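Long-range contacts in N-isopropylammelide isopropylaminohydrolase (Burkholderia multivorans ATCC 17616, PDB 6NBO), which is a zinc-containing member of the amidohydrolase family, pairing a TIM-barrel domain with a smaller beta-sheet domain: residues 57-62 / 354-359; 25-30 / 38-44; 266-270 / 291-297. The contacts are given in a common frame with arbitrary orientation. Numbering follows the deposited sequence.

Contact 1 of 3, residues 57-62 / 354-359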
loop_
_atom_site.group_PDB
_atom_site.type_symbol
_atom_site.label_atom_id
_atom_site.label_comp_id
_atom_site.label_asym_id
_atom_site.label_seq_id
_atom_site.Cartn_x
_atom_site.Cartn_y
_atom_site.Cartn_z
ATOM N N ALA A 57 -5.070 -20.280 4.402
ATOM C CA ALA A 57 -3.772 -19.685 4.132
ATOM C C ALA A 57 -3.949 -18.539 3.142
ATOM O O ALA A 57 -4.524 -18.722 2.063
ATOM C CB ALA A 57 -2.783 -20.721 3.582
ATOM N N LEU A 58 -3.480 -17.364 3.522
ATOM C CA LEU A 58 -3.472 -16.173 2.691
ATOM C C LEU A 58 -2.047 -15.840 2.280
ATOM O O LEU A 58 -1.107 -16.083 3.043
ATOM C CB LEU A 58 -4.064 -14.972 3.448
ATOM C CG LEU A 58 -5.505 -15.059 3.936
ATOM C CD1 LEU A 58 -5.849 -13.861 4.856
ATOM C CD2 LEU A 58 -6.478 -15.140 2.761
ATOM N N PRO A 59 -1.841 -15.291 1.082
ATOM C CA PRO A 59 -0.544 -14.677 0.781
ATOM C C PRO A 59 -0.319 -13.495 1.714
ATOM O O PRO A 59 -1.250 -13.002 2.352
ATOM C CB PRO A 59 -0.689 -14.229 -0.684
ATOM C CG PRO A 59 -2.158 -13.953 -0.832
ATOM C CD PRO A 59 -2.866 -14.964 0.075
ATOM N N GLY A 60 0.933 -13.054 1.816
ATOM C CA GLY A 60 1.232 -11.913 2.668
ATOM C C GLY A 60 0.354 -10.728 2.299
ATOM O O GLY A 60 0.133 -10.488 1.118
ATOM N N LEU A 61 -0.181 -10.007 3.281
ATOM C CA LEU A 61 -1.041 -8.878 2.964
ATOM C C LEU A 61 -0.177 -7.698 2.518
ATOM O O LEU A 61 1.034 -7.657 2.760
ATOM C CB LEU A 61 -1.914 -8.516 4.184
ATOM C CG LEU A 61 -2.701 -9.708 4.755
ATOM C CD1 LEU A 61 -3.597 -9.343 5.969
ATOM C CD2 LEU A 61 -3.552 -10.383 3.662
ATOM N N VAL A 62 -0.799 -6.753 1.820
ATOM C CA VAL A 62 -0.085 -5.639 1.213
ATOM C C VAL A 62 -0.736 -4.342 1.679
ATOM O O VAL A 62 -1.945 -4.162 1.512
ATOM C CB VAL A 62 -0.106 -5.719 -0.323
ATOM C CG1 VAL A 62 0.675 -4.554 -0.949
ATOM C CG2 VAL A 62 0.449 -7.077 -0.788
ATOM N N PHE A 354 4.988 -5.295 -6.723
ATOM C CA PHE A 354 5.595 -6.249 -5.800
ATOM C C PHE A 354 5.684 -7.604 -6.496
ATOM O O PHE A 354 4.653 -8.199 -6.807
ATOM C CB PHE A 354 4.756 -6.362 -4.531
ATOM C CG PHE A 354 4.919 -5.211 -3.579
ATOM C CD1 PHE A 354 6.150 -4.958 -2.985
ATOM C CD2 PHE A 354 3.835 -4.403 -3.244
ATOM C CE1 PHE A 354 6.300 -3.912 -2.071
ATOM C CE2 PHE A 354 3.985 -3.343 -2.335
ATOM C CZ PHE A 354 5.227 -3.100 -1.763
ATOM N N ASP A 355 6.899 -8.090 -6.735
ATOM C CA ASP A 355 7.111 -9.286 -7.543
ATOM C C ASP A 355 7.104 -10.555 -6.687
ATOM O O ASP A 355 7.165 -10.502 -5.458
ATOM C CB ASP A 355 8.439 -9.175 -8.293
ATOM C CG ASP A 355 8.516 -7.927 -9.159
ATOM O OD1 ASP A 355 7.572 -7.687 -9.944
ATOM O OD2 ASP A 355 9.516 -7.182 -9.045
ATOM N N ALA A 356 7.047 -11.714 -7.366
ATOM C CA ALA A 356 7.109 -13.029 -6.712
ATOM C C ALA A 356 6.039 -13.161 -5.629
ATOM O O ALA A 356 6.289 -13.657 -4.529
ATOM C CB ALA A 356 8.501 -13.289 -6.129
ATOM N N TYR A 357 4.833 -12.715 -5.952
ATOM C CA TYR A 357 3.733 -12.647 -5.008
ATOM C C TYR A 357 2.832 -13.870 -5.143
ATOM O O TYR A 357 2.600 -14.368 -6.242
ATOM C CB TYR A 357 2.906 -11.380 -5.242
ATOM C CG TYR A 357 1.847 -11.217 -4.190
ATOM C CD1 TYR A 357 2.169 -10.681 -2.958
ATOM C CD2 TYR A 357 0.532 -11.639 -4.412
ATOM C CE1 TYR A 357 1.220 -10.559 -1.958
ATOM C CE2 TYR A 357 -0.427 -11.524 -3.419
ATOM C CZ TYR A 357 -0.071 -10.974 -2.197
ATOM O OH TYR A 357 -0.985 -10.852 -1.193
ATOM N N GLY A 358 2.298 -14.336 -4.015
ATOM C CA GLY A 358 1.267 -15.359 -4.063
ATOM C C GLY A 358 1.604 -16.613 -3.284
ATOM O O GLY A 358 2.532 -16.609 -2.470
ATOM N N LEU A 359 0.851 -17.695 -3.518
ATOM C CA LEU A 359 1.067 -18.961 -2.819
ATOM C C LEU A 359 1.420 -20.098 -3.766
ATOM O O LEU A 359 1.348 -21.268 -3.375
ATOM C CB LEU A 359 -0.157 -19.350 -1.988
ATOM C CG LEU A 359 -0.550 -18.381 -0.874
ATOM C CD1 LEU A 359 -1.829 -18.857 -0.199
ATOM C CD2 LEU A 359 0.575 -18.245 0.138
HETATM O O HOH W 1 2.615 -14.722 -0.486
#
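The ring of Tyr-357 packs against Pro-59, with Tyr-357 CZ 3.6 Å from Pro-59 CB and Tyr-357 OH 3.3 Å from Pro-59 CG. The CA-to-CB bond of Tyr-357 points sideways, yet the t rotamer (chi1 -174°) carries the hydroxyl inward, where Tyr-357 OH donates a short hydrogen bond of 2.6 Å to Gly-60 O. That acceptor lies near the ring plane, as expected for a phenol in-plane proton, and it belongs to the loop residue interrupting the strand. Farther along, Val-62 CG2 meets Tyr-357 CE1 at 3.8 Å, while Val-62 CG1 lies 3.8 Å from Phe-354 CE2, so one valine spans both aromatic side chains. The two segments run nearly antiparallel end to end (175°) but form no sheet together. Residues 57-62 belong to strand 56-66, the first barrel strand of the amidohydrolase fold, which leads to the zinc ligands His-65 and His-67; residues 354-359 follow helix 346-352 on the way to strand 367-370, which pairs with strand 56-66 beyond the barrel. This is consistent with the chain passing here between the barrel and the smaller sheet region, both inward and outward. At the other end, Leu-359 CD1 packs 4.0 Å from Pro-59 CD, 4.3 Å from Ala-57 CB and 3.5 Å from Ala-57 O. Between these anchors, Gly-358 has phi/psi of 123°/-166°, at which a side chain would collide with the carbonyl O of Tyr-357. A water sits 2.7 Å from Gly-358 O and accepts a weak 3.3 Å bond from Gly-60 N.

Contact 2 of 3, residues 25-30 / 38-44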
loop_
_atom_site.group_PDB
_atom_site.type_symbol
_atom_site.label_atom_id
_atom_site.label_comp_id
_atom_site.label_asym_id
_atom_site.label_seq_id
_atom_site.Cartn_x
_atom_site.Cartn_y
_atom_site.Cartn_z
ATOM N N LEU A 25 -4.709 -28.316 1.267
ATOM C CA LEU A 25 -3.429 -28.781 0.742
ATOM C C LEU A 25 -2.330 -28.469 1.749
ATOM O O LEU A 25 -2.575 -27.868 2.800
ATOM C CB LEU A 25 -3.134 -28.149 -0.625
ATOM C CG LEU A 25 -3.315 -26.640 -0.819
ATOM C CD1 LEU A 25 -2.281 -25.798 -0.076
ATOM C CD2 LEU A 25 -3.297 -26.313 -2.307
ATOM N N ASP A 26 -1.111 -28.892 1.420
ATOM C CA ASP A 26 0.081 -28.520 2.166
ATOM C C ASP A 26 0.892 -27.525 1.354
ATOM O O ASP A 26 0.813 -27.479 0.124
ATOM C CB ASP A 26 0.968 -29.729 2.491
ATOM C CG ASP A 26 0.218 -30.862 3.158
ATOM O OD1 ASP A 26 -0.791 -30.628 3.855
ATOM O OD2 ASP A 26 0.661 -32.004 2.973
ATOM N N ILE A 27 1.692 -26.730 2.058
ATOM C CA ILE A 27 2.596 -25.768 1.436
ATOM C C ILE A 27 3.993 -26.076 1.940
ATOM O O ILE A 27 4.267 -25.932 3.137
ATOM C CB ILE A 27 2.217 -24.309 1.761
ATOM C CG1 ILE A 27 0.801 -23.995 1.284
ATOM C CG2 ILE A 27 3.223 -23.338 1.114
ATOM C CD1 ILE A 27 0.291 -22.594 1.734
ATOM N N LEU A 28 4.872 -26.500 1.034
ATOM C CA LEU A 28 6.268 -26.740 1.364
ATOM C C LEU A 28 7.079 -25.494 1.033
ATOM O O LEU A 28 7.034 -24.996 -0.097
ATOM C CB LEU A 28 6.824 -27.939 0.592
ATOM C CG LEU A 28 8.304 -28.244 0.845
ATOM C CD1 LEU A 28 8.549 -28.621 2.309
ATOM C CD2 LEU A 28 8.827 -29.346 -0.089
ATOM N N ILE A 29 7.842 -25.018 2.009
ATOM C CA ILE A 29 8.665 -23.824 1.867
ATOM C C ILE A 29 10.115 -24.245 1.985
ATOM O O ILE A 29 10.465 -25.034 2.873
ATOM C CB ILE A 29 8.309 -22.777 2.943
ATOM C CG1 ILE A 29 6.932 -22.188 2.652
ATOM C CG2 ILE A 29 9.391 -21.705 3.043
ATOM C CD1 ILE A 29 6.279 -21.577 3.884
ATOM N N GLU A 30 10.963 -23.747 1.083
ATOM C CA GLU A 30 12.397 -23.928 1.243
ATOM C C GLU A 30 13.103 -22.606 0.976
ATOM O O GLU A 30 12.798 -21.925 -0.006
ATOM C CB GLU A 30 12.930 -25.035 0.312
ATOM C CG GLU A 30 12.292 -26.378 0.634
ATOM C CD GLU A 30 12.854 -27.526 -0.157
ATOM O OE1 GLU A 30 13.631 -27.281 -1.104
ATOM O OE2 GLU A 30 12.523 -28.688 0.189
ATOM N N GLY A 38 0.288 -28.828 -2.634
ATOM C CA GLY A 38 -0.517 -29.972 -2.995
ATOM C C GLY A 38 -0.910 -30.803 -1.794
ATOM O O GLY A 38 -0.470 -30.561 -0.667
ATOM N N PRO A 39 -1.749 -31.811 -2.016
ATOM C CA PRO A 39 -2.237 -32.625 -0.898
ATOM C C PRO A 39 -1.183 -33.606 -0.406
ATOM O O PRO A 39 -0.489 -34.256 -1.193
ATOM C CB PRO A 39 -3.431 -33.365 -1.506
ATOM C CG PRO A 39 -3.023 -33.555 -2.942
ATOM C CD PRO A 39 -2.259 -32.291 -3.313
ATOM N N SER A 40 -1.077 -33.720 0.917
ATOM C CA SER A 40 -0.263 -34.751 1.561
ATOM C C SER A 40 1.153 -34.799 0.986
ATOM O O SER A 40 1.630 -35.840 0.533
ATOM C CB SER A 40 -0.930 -36.124 1.448
ATOM O OG SER A 40 -2.174 -36.128 2.118
ATOM N N LEU A 41 1.827 -33.651 1.016
ATOM C CA LEU A 41 3.189 -33.572 0.494
ATOM C C LEU A 41 4.155 -34.393 1.343
ATOM O O LEU A 41 4.005 -34.502 2.562
ATOM C CB LEU A 41 3.660 -32.117 0.457
ATOM C CG LEU A 41 2.890 -31.153 -0.440
ATOM C CD1 LEU A 41 3.549 -29.766 -0.471
ATOM C CD2 LEU A 41 2.775 -31.740 -1.838
ATOM N N ASP A 42 5.165 -34.968 0.685
ATOM C CA ASP A 42 6.254 -35.614 1.402
ATOM C C ASP A 42 7.124 -34.569 2.086
ATOM O O ASP A 42 7.284 -33.445 1.607
ATOM C CB ASP A 42 7.114 -36.449 0.450
ATOM C CG ASP A 42 6.290 -37.187 -0.575
ATOM O OD1 ASP A 42 5.723 -38.245 -0.225
ATOM O OD2 ASP A 42 6.177 -36.681 -1.719
ATOM N N ALA A 43 7.688 -34.954 3.220
ATOM C CA ALA A 43 8.544 -34.065 3.987
ATOM C C ALA A 43 9.995 -34.312 3.601
ATOM O O ALA A 43 10.469 -35.445 3.731
ATOM C CB ALA A 43 8.356 -34.298 5.477
ATOM N N PRO A 44 10.717 -33.313 3.098
ATOM C CA PRO A 44 12.160 -33.470 2.960
ATOM C C PRO A 44 12.771 -33.812 4.300
ATOM O O PRO A 44 12.262 -33.394 5.359
ATOM C CB PRO A 44 12.620 -32.092 2.463
ATOM C CG PRO A 44 11.413 -31.476 1.841
ATOM C CD PRO A 44 10.240 -32.001 2.626
HETATM O O HOH W 2 2.256 -33.768 4.440
HETATM O O HOH W 3 -2.864 -31.842 2.554
#
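Two backbone hydrogen bonds join Asp-26 to Gly-38: Asp-26 N donates to Gly-38 O at 2.7 Å (168° at the hydrogen), and Gly-38 N to Asp-26 O at 3.1 Å (158°). This reciprocal pattern defines an antiparallel hydrogen-bonded pair, the last rung of a beta hairpin. The Asp-26 carboxylate extends the pairing into the following loop, because Leu-41 N donates to Asp-26 OD2 at 2.8 Å. Two waters bridge the carboxylate to the loop: one donates to Asp-26 OD2 (2.8 Å) and Leu-41 O (2.7 Å), the other donates to Asp-26 OD1 (2.7 Å) and accepts from Ser-40 N (3.1 Å). Held this way, the loop doubles back over the strand face bearing Asp-26 and Leu-28. Leu-41 CD1 packs 3.9 Å from Leu-28 CB, Pro-44 CD lies 3.8 Å from Leu-28 CD1, and Glu-30 OE2 approaches Pro-44 CG at 3.4 Å. A CB at Gly-38 (phi/psi 153°/174°) would clash with Pro-39 CD and the preceding carbonyl O. Strand 25-30 runs between strand 33-38, at the sheet's edge, and strand 11-17, whose Asn-16 N also bonds Asp-26 OD1; the loop then continues to strand 48-51 at the far edge of this four-stranded mixed sheet.

Contact 3 of 3, residues 266-270 / 291-297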
loop_
_atom_site.group_PDB
_atom_site.type_symbol
_atom_site.label_atom_id
_atom_site.label_comp_id
_atom_site.label_asym_id
_atom_site.label_seq_id
_atom_site.Cartn_x
_atom_site.Cartn_y
_atom_site.Cartn_z
ATOM N N LEU A 266 -10.803 5.906 -17.194
ATOM C CA LEU A 266 -10.401 4.586 -16.728
ATOM C C LEU A 266 -9.855 3.745 -17.872
ATOM O O LEU A 266 -8.909 2.974 -17.685
ATOM C CB LEU A 266 -11.585 3.884 -16.071
ATOM C CG LEU A 266 -12.064 4.424 -14.732
ATOM C CD1 LEU A 266 -13.344 3.678 -14.354
ATOM C CD2 LEU A 266 -10.984 4.257 -13.659
ATOM N N ALA A 267 -10.448 3.872 -19.065
ATOM C CA ALA A 267 -9.942 3.132 -20.217
ATOM C C ALA A 267 -8.497 3.509 -20.506
ATOM O O ALA A 267 -7.661 2.637 -20.765
ATOM C CB ALA A 267 -10.823 3.382 -21.445
ATOM N N ARG A 268 -8.176 4.803 -20.413
ATOM C CA ARG A 268 -6.807 5.249 -20.645
ATOM C C ARG A 268 -5.872 4.725 -19.572
ATOM O O ARG A 268 -4.752 4.293 -19.877
ATOM C CB ARG A 268 -6.754 6.775 -20.698
ATOM C CG ARG A 268 -7.462 7.337 -21.922
ATOM C CD ARG A 268 -7.671 8.831 -21.792
ATOM N NE ARG A 268 -6.405 9.555 -21.759
ATOM C CZ ARG A 268 -6.306 10.846 -21.484
ATOM N NH1 ARG A 268 -7.402 11.535 -21.212
ATOM N NH2 ARG A 268 -5.120 11.437 -21.471
ATOM N N MET A 269 -6.308 4.767 -18.307
ATOM C CA MET A 269 -5.495 4.215 -17.233
ATOM C C MET A 269 -5.223 2.729 -17.447
ATOM O O MET A 269 -4.094 2.265 -17.255
ATOM C CB MET A 269 -6.183 4.462 -15.886
ATOM C CG MET A 269 -6.410 5.952 -15.622
ATOM S SD MET A 269 -7.505 6.250 -14.234
ATOM C CE MET A 269 -6.534 5.498 -12.959
ATOM N N ALA A 270 -6.240 1.964 -17.845
ATOM C CA ALA A 270 -6.024 0.542 -18.083
ATOM C C ALA A 270 -4.980 0.331 -19.176
ATOM O O ALA A 270 -4.054 -0.476 -19.026
ATOM C CB ALA A 270 -7.340 -0.134 -18.468
ATOM N N ALA A 291 -16.271 -0.335 -10.984
ATOM C CA ALA A 291 -16.075 0.370 -12.251
ATOM C C ALA A 291 -14.627 0.281 -12.715
ATOM O O ALA A 291 -14.361 0.071 -13.906
ATOM C CB ALA A 291 -16.508 1.832 -12.134
ATOM N N CYS A 292 -13.673 0.456 -11.796
ATOM C CA CYS A 292 -12.271 0.251 -12.144
ATOM C C CYS A 292 -12.045 -1.156 -12.680
ATOM O O CYS A 292 -11.436 -1.341 -13.742
ATOM C CB CYS A 292 -11.383 0.503 -10.923
ATOM S SG CYS A 292 -11.463 2.192 -10.341
ATOM N N ARG A 293 -12.543 -2.156 -11.957
ATOM C CA ARG A 293 -12.360 -3.549 -12.353
ATOM C C ARG A 293 -12.931 -3.803 -13.740
ATOM O O ARG A 293 -12.284 -4.431 -14.586
ATOM C CB ARG A 293 -13.027 -4.454 -11.318
ATOM C CG ARG A 293 -12.948 -5.938 -11.603
ATOM C CD ARG A 293 -13.714 -6.733 -10.535
ATOM N NE ARG A 293 -13.368 -8.153 -10.544
ATOM C CZ ARG A 293 -12.265 -8.652 -9.987
ATOM N NH1 ARG A 293 -11.394 -7.846 -9.380
ATOM N NH2 ARG A 293 -12.025 -9.959 -10.041
ATOM N N ALA A 294 -14.139 -3.301 -13.996
ATOM C CA ALA A 294 -14.770 -3.510 -15.293
ATOM C C ALA A 294 -13.979 -2.847 -16.407
ATOM O O ALA A 294 -13.973 -3.335 -17.541
ATOM C CB ALA A 294 -16.206 -2.985 -15.265
ATOM N N ALA A 295 -13.295 -1.744 -16.109
ATOM C CA ALA A 295 -12.498 -1.061 -17.118
ATOM C C ALA A 295 -11.105 -1.648 -17.256
ATOM O O ALA A 295 -10.367 -1.238 -18.156
ATOM C CB ALA A 295 -12.393 0.438 -16.799
ATOM N N GLY A 296 -10.723 -2.587 -16.400
ATOM C CA GLY A 296 -9.389 -3.140 -16.465
ATOM C C GLY A 296 -8.353 -2.374 -15.675
ATOM O O GLY A 296 -7.156 -2.521 -15.945
ATOM N N VAL A 297 -8.772 -1.563 -14.710
ATOM C CA VAL A 297 -7.866 -0.764 -13.889
ATOM C C VAL A 297 -7.618 -1.512 -12.586
ATOM O O VAL A 297 -8.562 -1.874 -11.879
ATOM C CB VAL A 297 -8.437 0.640 -13.624
ATOM C CG1 VAL A 297 -7.521 1.415 -12.658
ATOM C CG2 VAL A 297 -8.587 1.408 -14.920
HETATM O O HOH W 4 -3.788 -1.819 -16.472
#
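Two outer helices of the TIM barrel meet here, in successive beta-alpha units: helix 259-272 precedes strand 275-278, and helix 289-295 precedes its parallel neighbour, strand 299-301. The axes of the short segments approach to 9.4 Å with a crossing angle of -56°, Leu-266 and Val-297 burying the largest areas and Ala-270 and Ala-295 coming next. Ala-291 opens the second segment, its CB 4.3 Å from Leu-266 CD1 and its O 3.8 Å from the same methyl. Next, Cys-292 SG reaches Leu-266 CD2 at 3.9 Å and also leans on Val-276 of the barrel strand between the helices. Arg-293 turns from the interface and forms a salt bridge with Glu-342. Ala-295 returns to it: its CB lies 3.6 Å from Leu-266 CB, and its carbonyl O is 3.2 Å from Ala-270 CB. Gly-296 ends the helix in a Schellman motif, evidenced by its positive phi (87°) and by two bonds back into the last turn, Val-297 N to Cys-292 O (2.8 Å) and Gly-296 N to Arg-293 O (3.0 Å). Gly-296 O also lies 3.5 Å from Ala-270 CB. Beyond this helix end, Val-297 packs against helix 259-272, with Val-297 CG2 4.0 Å from Met-269 CB, 3.9 Å from Leu-266 CD2 and 4.1 Å from Ala-270 CB. Across the interface the direct contacts are purely van der Waals; a water donates to Ala-270 O at 2.9 Å and, weakly, to Gly-296 O at 3.5 Å. Tightest of the valine's approaches is Val-297 CG2 to Leu-266 O, at 3.2 Å.

Burial separates the three: contact 1 is almost wholly buried, its centre about 13 Å from that of the chain, whereas contacts 2 and 3 are partly buried, at about 30 and 19 Å. Contact 1 involves the first barrel strand and contact 3 two outer barrel helices; their nearest atoms are about 13 Å apart. Contact 2 belongs to the smaller sheet and touches contact 1 where Ile-27 CD1 packs 4.0 Å from Ala-57 CB. The chemistry follows location: backbone pairing and a carboxylate at the sheet edge, a single tyrosine hydrogen bond amid apolar packing at the domain junction, and apolar contacts between the outer helices. A glycine with positive phi recurs in all three.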